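Local coordinates for CREG-like beta-barrel domain-containing protein (PDB 3DNH) that is of unknown function but has a CREG-like split beta-barrel of the FMN-binding type and may bind a flavin or related cofactor, at residues L36-L44 / T56-G67; P105-I116 / L146-N157. All blocks are in the same frame, centred on the assembly; numbering follows the deposited sequence.

Contact 1: residues L36-L44 / T56-G67; sequences LHTSRTAAL and TTATNIGIEPDG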
loop_
_atom_site.group_PDB
_atom_site.type_symbol
_atom_site.label_atom_id
_atom_site.label_comp_id
_atom_site.label_asym_id
_atom_site.label_seq_id
_atom_site.Cartn_x
_atom_site.Cartn_y
_atom_site.Cartn_z
ATOM N N LEU A 36 6.453 -7.263 -9.755
ATOM C CA LEU A 36 5.331 -7.208 -10.650
ATOM C C LEU A 36 4.432 -8.441 -10.509
ATOM O O LEU A 36 3.186 -8.311 -10.419
ATOM C CB LEU A 36 5.777 -7.065 -12.092
ATOM C CG LEU A 36 4.708 -7.118 -13.186
ATOM C CD1 LEU A 36 3.805 -5.908 -13.204
ATOM C CD2 LEU A 36 5.478 -7.272 -14.526
ATOM N N HIS A 37 5.055 -9.605 -10.462
ATOM C CA HIS A 37 4.297 -10.841 -10.515
ATOM C C HIS A 37 3.792 -11.345 -9.168
ATOM O O HIS A 37 2.926 -12.239 -9.116
ATOM C CB HIS A 37 5.093 -11.924 -11.239
ATOM C CG HIS A 37 5.086 -11.772 -12.746
ATOM N ND1 HIS A 37 4.204 -12.459 -13.558
ATOM C CD2 HIS A 37 5.844 -11.013 -13.579
ATOM C CE1 HIS A 37 4.400 -12.110 -14.826
ATOM N NE2 HIS A 37 5.396 -11.239 -14.865
ATOM N N THR A 38 4.368 -10.827 -8.094
ATOM C CA THR A 38 4.124 -11.402 -6.785
ATOM C C THR A 38 3.507 -10.398 -5.817
ATOM O O THR A 38 3.429 -10.669 -4.608
ATOM C CB THR A 38 5.406 -12.052 -6.159
ATOM O OG1 THR A 38 6.443 -11.055 -6.004
ATOM C CG2 THR A 38 5.932 -13.219 -7.019
ATOM N N SER A 39 3.080 -9.254 -6.318
ATOM C CA SER A 39 2.385 -8.274 -5.436
ATOM C C SER A 39 0.864 -8.348 -5.578
ATOM O O SER A 39 0.351 -8.200 -6.685
ATOM C CB SER A 39 2.909 -6.834 -5.685
ATOM O OG SER A 39 4.341 -6.815 -5.523
ATOM N N ARG A 40 0.151 -8.586 -4.465
ATOM C CA ARG A 40 -1.336 -8.557 -4.452
ATOM C C ARG A 40 -1.907 -7.144 -4.378
ATOM O O ARG A 40 -2.794 -6.784 -5.138
ATOM C CB ARG A 40 -1.956 -9.383 -3.298
ATOM C CG ARG A 40 -2.258 -10.870 -3.640
ATOM C CD ARG A 40 -3.080 -11.613 -2.455
ATOM N NE ARG A 40 -3.811 -12.781 -2.956
ATOM C CZ ARG A 40 -3.387 -14.032 -2.846
ATOM N NH1 ARG A 40 -4.122 -15.029 -3.330
ATOM N NH2 ARG A 40 -2.248 -14.305 -2.204
ATOM N N THR A 41 -1.408 -6.348 -3.441
ATOM C CA THR A 41 -1.973 -5.037 -3.195
ATOM C C THR A 41 -1.128 -3.953 -3.846
ATOM O O THR A 41 0.100 -4.044 -3.874
ATOM C CB THR A 41 -2.159 -4.768 -1.695
ATOM O OG1 THR A 41 -2.925 -5.838 -1.123
ATOM C CG2 THR A 41 -2.934 -3.466 -1.466
ATOM N N ALA A 42 -1.825 -2.976 -4.423
ATOM C CA ALA A 42 -1.242 -1.848 -5.108
ATOM C C ALA A 42 -1.853 -0.530 -4.602
ATOM O O ALA A 42 -3.038 -0.460 -4.350
ATOM C CB ALA A 42 -1.516 -1.974 -6.600
ATOM N N ALA A 43 -1.014 0.481 -4.432
ATOM C CA ALA A 43 -1.455 1.842 -4.331
ATOM C C ALA A 43 -1.835 2.294 -5.743
ATOM O O ALA A 43 -1.185 1.944 -6.727
ATOM C CB ALA A 43 -0.315 2.692 -3.776
ATOM N N LEU A 44 -2.927 3.047 -5.853
ATOM C CA LEU A 44 -3.430 3.516 -7.129
ATOM C C LEU A 44 -3.677 4.997 -6.924
ATOM O O LEU A 44 -4.424 5.382 -5.990
ATOM C CB LEU A 44 -4.809 2.885 -7.405
ATOM C CG LEU A 44 -5.407 2.797 -8.820
ATOM C CD1 LEU A 44 -6.951 2.945 -8.817
ATOM C CD2 LEU A 44 -4.751 3.664 -9.899
ATOM N N THR A 56 -5.743 8.982 -4.066
ATOM C CA THR A 56 -5.222 7.636 -3.922
ATOM C C THR A 56 -6.241 6.653 -3.375
ATOM O O THR A 56 -7.169 7.031 -2.623
ATOM C CB THR A 56 -3.967 7.602 -3.031
ATOM O OG1 THR A 56 -4.242 8.277 -1.797
ATOM C CG2 THR A 56 -2.822 8.266 -3.708
ATOM N N THR A 57 -6.055 5.381 -3.731
ATOM C CA THR A 57 -6.745 4.264 -3.054
ATOM C C THR A 57 -5.819 3.053 -2.983
ATOM O O THR A 57 -4.681 3.126 -3.456
ATOM C CB THR A 57 -8.166 3.925 -3.699
ATOM O OG1 THR A 57 -8.875 3.021 -2.839
ATOM C CG2 THR A 57 -8.050 3.314 -5.105
ATOM N N ALA A 58 -6.286 1.973 -2.359
ATOM C CA ALA A 58 -5.644 0.668 -2.416
ATOM C C ALA A 58 -6.525 -0.306 -3.200
ATOM O O ALA A 58 -7.750 -0.316 -3.032
ATOM C CB ALA A 58 -5.360 0.115 -1.009
ATOM N N THR A 59 -5.903 -1.135 -4.030
ATOM C CA THR A 59 -6.671 -2.090 -4.843
ATOM C C THR A 59 -5.890 -3.395 -5.034
ATOM O O THR A 59 -4.719 -3.459 -4.665
ATOM C CB THR A 59 -7.104 -1.447 -6.202
ATOM O OG1 THR A 59 -8.208 -2.171 -6.755
ATOM C CG2 THR A 59 -5.930 -1.308 -7.217
ATOM N N ASN A 60 -6.558 -4.415 -5.577
ATOM C CA ASN A 60 -5.939 -5.709 -5.824
ATOM C C ASN A 60 -5.449 -5.754 -7.276
ATOM O O ASN A 60 -6.119 -5.260 -8.185
ATOM C CB ASN A 60 -6.973 -6.826 -5.644
ATOM C CG ASN A 60 -7.649 -6.828 -4.274
ATOM O OD1 ASN A 60 -7.006 -6.677 -3.223
ATOM N ND2 ASN A 60 -8.960 -7.120 -4.275
ATOM N N ILE A 61 -4.349 -6.440 -7.506
ATOM C CA ILE A 61 -3.706 -6.526 -8.834
ATOM C C ILE A 61 -3.840 -7.913 -9.460
ATOM O O ILE A 61 -3.431 -8.954 -8.842
ATOM C CB ILE A 61 -2.183 -6.172 -8.676
ATOM C CG1 ILE A 61 -2.034 -4.662 -8.430
ATOM C CG2 ILE A 61 -1.364 -6.541 -9.922
ATOM C CD1 ILE A 61 -2.578 -3.767 -9.580
ATOM N N GLY A 62 -4.424 -7.943 -10.667
ATOM C CA GLY A 62 -4.334 -9.141 -11.525
ATOM C C GLY A 62 -3.174 -8.985 -12.527
ATOM O O GLY A 62 -2.721 -7.881 -12.773
ATOM N N ILE A 63 -2.658 -10.088 -13.067
ATOM C CA ILE A 63 -1.607 -9.993 -14.088
ATOM C C ILE A 63 -2.008 -10.862 -15.282
ATOM O O ILE A 63 -2.413 -12.015 -15.101
ATOM C CB ILE A 63 -0.180 -10.415 -13.586
ATOM C CG1 ILE A 63 0.265 -9.657 -12.350
ATOM C CG2 ILE A 63 0.861 -9.995 -14.574
ATOM C CD1 ILE A 63 0.822 -8.217 -12.655
ATOM N N GLU A 64 -1.877 -10.327 -16.493
ATOM C CA GLU A 64 -2.137 -11.102 -17.694
ATOM C C GLU A 64 -0.849 -11.855 -18.152
ATOM O O GLU A 64 0.252 -11.500 -17.715
ATOM C CB GLU A 64 -2.708 -10.176 -18.776
ATOM C CG GLU A 64 -3.882 -9.311 -18.227
ATOM C CD GLU A 64 -4.523 -8.429 -19.298
ATOM O OE1 GLU A 64 -5.774 -8.317 -19.292
ATOM O OE2 GLU A 64 -3.768 -7.870 -20.141
ATOM N N PRO A 65 -0.991 -12.906 -18.989
ATOM C CA PRO A 65 0.164 -13.731 -19.425
ATOM C C PRO A 65 1.396 -12.929 -19.866
ATOM O O PRO A 65 2.486 -13.310 -19.522
ATOM C CB PRO A 65 -0.410 -14.536 -20.579
ATOM C CG PRO A 65 -1.855 -14.711 -20.186
ATOM C CD PRO A 65 -2.254 -13.436 -19.530
ATOM N N ASP A 66 1.221 -11.813 -20.577
ATOM C CA ASP A 66 2.349 -10.951 -20.997
ATOM C C ASP A 66 2.899 -10.019 -19.885
ATOM O O ASP A 66 3.739 -9.159 -20.166
ATOM C CB ASP A 66 1.998 -10.131 -22.259
ATOM C CG ASP A 66 0.976 -9.045 -21.981
ATOM O OD1 ASP A 66 0.618 -8.299 -22.889
ATOM O OD2 ASP A 66 0.508 -8.955 -20.837
ATOM N N GLY A 67 2.383 -10.163 -18.669
ATOM C CA GLY A 67 2.823 -9.388 -17.511
ATOM C C GLY A 67 2.053 -8.111 -17.235
ATOM O O GLY A 67 2.379 -7.408 -16.272
HETATM O O HOH W 1 -4.901 -7.501 -2.040
#

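Contact 2: residues P105-I116 / L146-N157; sequences PRLTLVGRADRI and LYRLRTEGVQIN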
loop_
_atom_site.group_PDB
_atom_site.type_symbol
_atom_site.label_atom_id
_atom_site.label_comp_id
_atom_site.label_asym_id
_atom_site.label_seq_id
_atom_site.Cartn_x
_atom_site.Cartn_y
_atom_site.Cartn_z
ATOM N N PRO A 105 11.212 -3.614 -1.649
ATOM C CA PRO A 105 11.316 -3.093 -3.015
ATOM C C PRO A 105 9.953 -2.552 -3.416
ATOM O O PRO A 105 8.926 -3.113 -3.031
ATOM C CB PRO A 105 11.663 -4.327 -3.848
ATOM C CG PRO A 105 11.129 -5.469 -3.066
ATOM C CD PRO A 105 11.359 -5.075 -1.617
ATOM N N ARG A 106 9.933 -1.443 -4.128
ATOM C CA ARG A 106 8.698 -0.799 -4.461
ATOM C C ARG A 106 8.749 -0.458 -5.938
ATOM O O ARG A 106 9.649 0.262 -6.386
ATOM C CB ARG A 106 8.491 0.474 -3.642
ATOM C CG ARG A 106 7.952 0.235 -2.255
ATOM C CD ARG A 106 8.954 0.480 -1.203
ATOM N NE ARG A 106 9.414 1.854 -1.193
ATOM C CZ ARG A 106 10.617 2.234 -0.795
ATOM N NH1 ARG A 106 10.920 3.515 -0.823
ATOM N NH2 ARG A 106 11.516 1.338 -0.364
ATOM N N LEU A 107 7.807 -1.028 -6.678
ATOM C CA LEU A 107 7.745 -0.822 -8.105
ATOM C C LEU A 107 6.657 0.182 -8.437
ATOM O O LEU A 107 5.479 -0.053 -8.137
ATOM C CB LEU A 107 7.562 -2.170 -8.822
ATOM C CG LEU A 107 7.199 -2.130 -10.295
ATOM C CD1 LEU A 107 8.464 -1.750 -11.097
ATOM C CD2 LEU A 107 6.661 -3.463 -10.728
ATOM N N THR A 108 7.058 1.323 -9.006
ATOM C CA THR A 108 6.084 2.314 -9.454
ATOM C C THR A 108 5.922 2.252 -10.973
ATOM O O THR A 108 6.902 2.320 -11.706
ATOM C CB THR A 108 6.447 3.751 -8.974
ATOM O OG1 THR A 108 6.467 3.763 -7.549
ATOM C CG2 THR A 108 5.399 4.748 -9.440
ATOM N N LEU A 109 4.673 2.107 -11.428
ATOM C CA LEU A 109 4.347 2.071 -12.847
ATOM C C LEU A 109 3.398 3.221 -13.144
ATOM O O LEU A 109 2.345 3.337 -12.521
ATOM C CB LEU A 109 3.718 0.723 -13.236
ATOM C CG LEU A 109 4.433 -0.574 -12.788
ATOM C CD1 LEU A 109 3.528 -1.771 -13.051
ATOM C CD2 LEU A 109 5.749 -0.762 -13.560
ATOM N N VAL A 110 3.808 4.088 -14.071
ATOM C CA VAL A 110 3.024 5.242 -14.465
ATOM C C VAL A 110 2.483 5.021 -15.870
ATOM O O VAL A 110 3.224 4.607 -16.742
ATOM C CB VAL A 110 3.867 6.525 -14.353
ATOM C CG1 VAL A 110 3.093 7.740 -14.852
ATOM C CG2 VAL A 110 4.360 6.699 -12.917
ATOM N N GLY A 111 1.198 5.301 -16.097
ATOM C CA GLY A 111 0.639 5.177 -17.460
ATOM C C GLY A 111 -0.830 5.517 -17.558
ATOM O O GLY A 111 -1.299 6.435 -16.882
ATOM N N ARG A 112 -1.558 4.800 -18.419
ATOM C CA ARG A 112 -3.003 5.040 -18.594
ATOM C C ARG A 112 -3.851 3.847 -18.188
ATOM O O ARG A 112 -3.444 2.701 -18.349
ATOM C CB ARG A 112 -3.337 5.521 -20.014
ATOM C CG ARG A 112 -2.842 6.935 -20.284
ATOM C CD ARG A 112 -2.914 7.340 -21.743
ATOM N NE ARG A 112 -2.349 8.684 -21.855
ATOM C CZ ARG A 112 -3.002 9.818 -21.579
ATOM N NH1 ARG A 112 -2.353 10.975 -21.664
ATOM N NH2 ARG A 112 -4.290 9.807 -21.226
ATOM N N ALA A 113 -5.001 4.140 -17.574
ATOM C CA ALA A 113 -5.993 3.142 -17.231
ATOM C C ALA A 113 -6.892 2.955 -18.437
ATOM O O ALA A 113 -7.769 3.809 -18.704
ATOM C CB ALA A 113 -6.808 3.621 -16.061
ATOM N N ASP A 114 -6.683 1.852 -19.157
ATOM C CA ASP A 114 -7.472 1.500 -20.306
ATOM C C ASP A 114 -8.586 0.565 -19.851
ATOM O O ASP A 114 -8.341 -0.507 -19.292
ATOM C CB ASP A 114 -6.614 0.758 -21.340
ATOM C CG ASP A 114 -5.677 1.666 -22.112
ATOM O OD1 ASP A 114 -6.030 2.832 -22.372
ATOM O OD2 ASP A 114 -4.568 1.213 -22.493
ATOM N N ARG A 115 -9.813 0.929 -20.157
ATOM C CA ARG A 115 -10.927 0.056 -19.873
ATOM C C ARG A 115 -10.879 -1.236 -20.716
ATOM O O ARG A 115 -10.726 -1.201 -21.945
ATOM C CB ARG A 115 -12.209 0.841 -20.094
ATOM C CG ARG A 115 -13.347 0.302 -19.316
ATOM C CD ARG A 115 -13.500 0.933 -17.944
ATOM N NE ARG A 115 -14.904 0.724 -17.653
ATOM C CZ ARG A 115 -15.862 1.605 -17.908
ATOM N NH1 ARG A 115 -15.562 2.804 -18.379
ATOM N NH2 ARG A 115 -17.120 1.292 -17.662
ATOM N N ILE A 116 -10.941 -2.380 -20.038
ATOM C CA ILE A 116 -11.010 -3.657 -20.717
ATOM C C ILE A 116 -12.390 -3.792 -21.404
ATOM O O ILE A 116 -13.419 -3.633 -20.743
ATOM C CB ILE A 116 -10.728 -4.809 -19.732
ATOM C CG1 ILE A 116 -9.241 -4.777 -19.292
ATOM C CG2 ILE A 116 -11.076 -6.171 -20.348
ATOM C CD1 ILE A 116 -8.849 -5.847 -18.303
ATOM N N LEU A 146 -13.593 -2.729 -15.122
ATOM C CA LEU A 146 -12.369 -3.495 -15.291
ATOM C C LEU A 146 -11.362 -2.697 -16.138
ATOM O O LEU A 146 -11.705 -2.213 -17.210
ATOM C CB LEU A 146 -12.760 -4.753 -16.019
ATOM C CG LEU A 146 -12.056 -6.069 -15.795
ATOM C CD1 LEU A 146 -11.126 -6.061 -14.587
ATOM C CD2 LEU A 146 -13.183 -7.107 -15.676
ATOM N N TYR A 147 -10.121 -2.582 -15.675
ATOM C CA TYR A 147 -9.117 -1.729 -16.363
ATOM C C TYR A 147 -7.796 -2.447 -16.490
ATOM O O TYR A 147 -7.449 -3.171 -15.610
ATOM C CB TYR A 147 -8.811 -0.517 -15.512
ATOM C CG TYR A 147 -9.989 0.291 -15.062
ATOM C CD1 TYR A 147 -10.345 1.471 -15.725
ATOM C CD2 TYR A 147 -10.691 -0.071 -13.912
ATOM C CE1 TYR A 147 -11.417 2.255 -15.271
ATOM C CE2 TYR A 147 -11.734 0.658 -13.482
ATOM C CZ TYR A 147 -12.098 1.826 -14.152
ATOM O OH TYR A 147 -13.137 2.535 -13.661
ATOM N N ARG A 148 -7.025 -2.211 -17.553
ATOM C CA ARG A 148 -5.620 -2.626 -17.486
ATOM C C ARG A 148 -4.697 -1.417 -17.580
ATOM O O ARG A 148 -5.048 -0.365 -18.162
ATOM C CB ARG A 148 -5.268 -3.767 -18.490
ATOM C CG ARG A 148 -5.541 -3.420 -19.906
ATOM C CD ARG A 148 -4.963 -4.441 -20.910
ATOM N NE ARG A 148 -5.654 -5.716 -20.907
ATOM C CZ ARG A 148 -6.699 -6.025 -21.684
ATOM N NH1 ARG A 148 -7.224 -5.150 -22.540
ATOM N NH2 ARG A 148 -7.246 -7.222 -21.586
ATOM N N LEU A 149 -3.545 -1.555 -16.942
ATOM C CA LEU A 149 -2.555 -0.508 -16.942
ATOM C C LEU A 149 -1.829 -0.550 -18.273
ATOM O O LEU A 149 -1.301 -1.600 -18.664
ATOM C CB LEU A 149 -1.573 -0.678 -15.766
ATOM C CG LEU A 149 -0.414 0.326 -15.759
ATOM C CD1 LEU A 149 -0.880 1.769 -15.660
ATOM C CD2 LEU A 149 0.546 -0.024 -14.627
ATOM N N ARG A 150 -1.829 0.585 -18.971
ATOM C CA ARG A 150 -0.922 0.782 -20.080
ATOM C C ARG A 150 0.313 1.475 -19.521
ATOM O O ARG A 150 0.275 2.667 -19.261
ATOM C CB ARG A 150 -1.562 1.677 -21.137
ATOM C CG ARG A 150 -0.867 1.584 -22.470
ATOM C CD ARG A 150 -1.280 2.652 -23.471
ATOM N NE ARG A 150 -2.663 3.121 -23.351
ATOM C CZ ARG A 150 -3.113 4.252 -23.890
ATOM N NH1 ARG A 150 -2.298 5.022 -24.583
ATOM N NH2 ARG A 150 -4.378 4.628 -23.745
ATOM N N THR A 151 1.397 0.734 -19.321
ATOM C CA THR A 151 2.570 1.273 -18.611
ATOM C C THR A 151 3.360 2.168 -19.560
ATOM O O THR A 151 3.686 1.745 -20.690
ATOM C CB THR A 151 3.473 0.139 -18.078
ATOM O OG1 THR A 151 2.765 -0.585 -17.051
ATOM C CG2 THR A 151 4.759 0.701 -17.469
ATOM N N GLU A 152 3.674 3.390 -19.106
ATOM C CA GLU A 152 4.453 4.313 -19.899
ATOM C C GLU A 152 5.787 4.662 -19.245
ATOM O O GLU A 152 6.690 5.165 -19.902
ATOM C CB GLU A 152 3.653 5.597 -20.192
ATOM C CG GLU A 152 2.373 5.340 -20.930
ATOM C CD GLU A 152 1.614 6.594 -21.216
ATOM O OE1 GLU A 152 0.919 7.105 -20.323
ATOM O OE2 GLU A 152 1.692 7.063 -22.355
ATOM N N GLY A 153 5.920 4.397 -17.954
ATOM C CA GLY A 153 7.154 4.731 -17.263
ATOM C C GLY A 153 7.241 3.913 -16.018
ATOM O O GLY A 153 6.205 3.525 -15.445
ATOM N N VAL A 154 8.465 3.608 -15.612
ATOM C CA VAL A 154 8.709 2.607 -14.546
ATOM C C VAL A 154 9.759 3.172 -13.611
ATOM O O VAL A 154 10.774 3.714 -14.074
ATOM C CB VAL A 154 9.305 1.294 -15.129
ATOM C CG1 VAL A 154 9.636 0.239 -14.017
ATOM C CG2 VAL A 154 8.402 0.718 -16.151
ATOM N N GLN A 155 9.543 3.014 -12.309
ATOM C CA GLN A 155 10.629 3.216 -11.326
ATOM C C GLN A 155 10.691 2.028 -10.357
ATOM O O GLN A 155 9.670 1.628 -9.846
ATOM C CB GLN A 155 10.359 4.503 -10.559
ATOM C CG GLN A 155 11.550 5.111 -9.886
ATOM C CD GLN A 155 12.612 5.610 -10.869
ATOM O OE1 GLN A 155 12.333 5.995 -12.020
ATOM N NE2 GLN A 155 13.827 5.596 -10.410
ATOM N N ILE A 156 11.868 1.462 -10.119
ATOM C CA ILE A 156 12.012 0.431 -9.092
ATOM C C ILE A 156 12.929 0.912 -7.975
ATOM O O ILE A 156 13.937 1.586 -8.205
ATOM C CB ILE A 156 12.483 -0.938 -9.646
ATOM C CG1 ILE A 156 12.523 -2.008 -8.537
ATOM C CG2 ILE A 156 13.858 -0.841 -10.278
ATOM C CD1 ILE A 156 11.162 -2.416 -7.961
ATOM N N ASN A 157 12.598 0.503 -6.759
ATOM C CA ASN A 157 13.106 1.171 -5.579
ATOM C C ASN A 157 13.270 0.248 -4.380
ATOM O O ASN A 157 12.463 -0.649 -4.173
ATOM C CB ASN A 157 12.086 2.232 -5.231
ATOM C CG ASN A 157 12.699 3.511 -4.982
ATOM O OD1 ASN A 157 13.209 3.766 -3.884
ATOM N ND2 ASN A 157 12.696 4.363 -5.998
HETATM O O HOH W 2 -0.274 8.943 -23.064
#

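Contact 1: residues L36-L44 / T56-G67
Leu44, Ala42 and Ile61 bury the most surface where 36-44 meets 56-67. Leu44 lies side by side with Thr57, its CD1 3.9 Å from Thr57 CG2, and both side chains point the same way off the sheet. Between them the backbones are bonded in both directions: Leu44 N donates to Thr57 O, and Thr57 N returns a bond to Leu44 O at 2.8 Å. Two residues back, Ala42 and Thr59 form the next hydrogen-bonded pair. The methyl of Ala42 is pressed against Ile61, CB to CG1 3.3 Å, tighter than usual for two carbons. Ile61 sets its CG1 beside its own backbone N (chi1 -73°), which turns that branch onto the alanine, while its N-H bonds to Arg40 O. Farther along, Ile63 reaches helix 28-38: its CD1 meets Leu36 CD1 at 3.8 Å, and its CG2 approaches CE1 of His37, whose ND1 is held by Asp225. On the face carrying Thr41 and Asn60, a water joins Thr41 OG1 to Asn60 OD1, and Asn60 also bonds to Asp100 and Ala101 of the second subunit. This is an antiparallel beta hairpin, strands 41-47 and 54-63, of the closed barrel found in the pyridoxamine 5'-phosphate oxidase-like family.

Contact 2: residues P105-I116 / L146-N157
Strands 106-115 and 146-157 run antiparallel, their axes 4.3 Å apart at closest approach and 141° between directions, as neighbours in the six-stranded barrel. A classic beta bulge interrupts the ladder: Glu152 and Gly153 both face Val110, whose O accepts from Glu152 N at 2.7 Å and, less straight, from Gly153 N. Just past it the register has slipped by one, and the strands draw close at Gly111, whose CA makes a CA-H...O approach to Arg150 O at 3.1 Å. Leu107, Leu109, Leu149 and Val154 share one face, where Leu109 CB meets Leu149 CD2 at 3.5 Å and Leu109 CD2 lies alongside the methyls of Val154. Pro169 and Leu172 of helix 169-172 add to this packing. Near the other end, Ile116 lays CG1 over the centre of the Arg148 guanidinium, 3.7 Å above its plane, while Arg148 NH2 makes salt bridges to Glu64 and Glu120. On the face opposite the leucines, Arg112 runs beside Arg150 and sets its CD over a face of that guanidinium, toward the rim. Arg112 NE and Glu152 OE1 make only a long salt bridge (3.9 Å); OE1 also bonds to Tyr53 OH of the second subunit. Arg150 bends at chi3 (-31°) and grips Asp114 side-on, the two flat groups nearly coplanar: NE reaches OD2 and NH2 reaches OD1, each at 2.8 Å and each through the oxygen's syn lone pair.

How the contacts relate
Contact 1 closes before contact 2 opens along the chain, and their centres lie about 9 Å apart. Both belong to the same closed antiparallel barrel: 54-63 is followed across the sheet by 69-74, then by 144-157 and 106-115, while 88-93 stands between 106-115 and 41-47 and completes the ring. The two contacts also touch directly. The salt bridge from Glu64 is the polar tie between them, and Leu36 packs on Leu107 and Leu109, joining the end of helix 28-38 to the leucine-bearing face of contact 2. They meet again across the dimer interface, where Thr56 O of contact 1 is hydrogen-bonded to Thr108 OG1 of contact 2 in the second subunit.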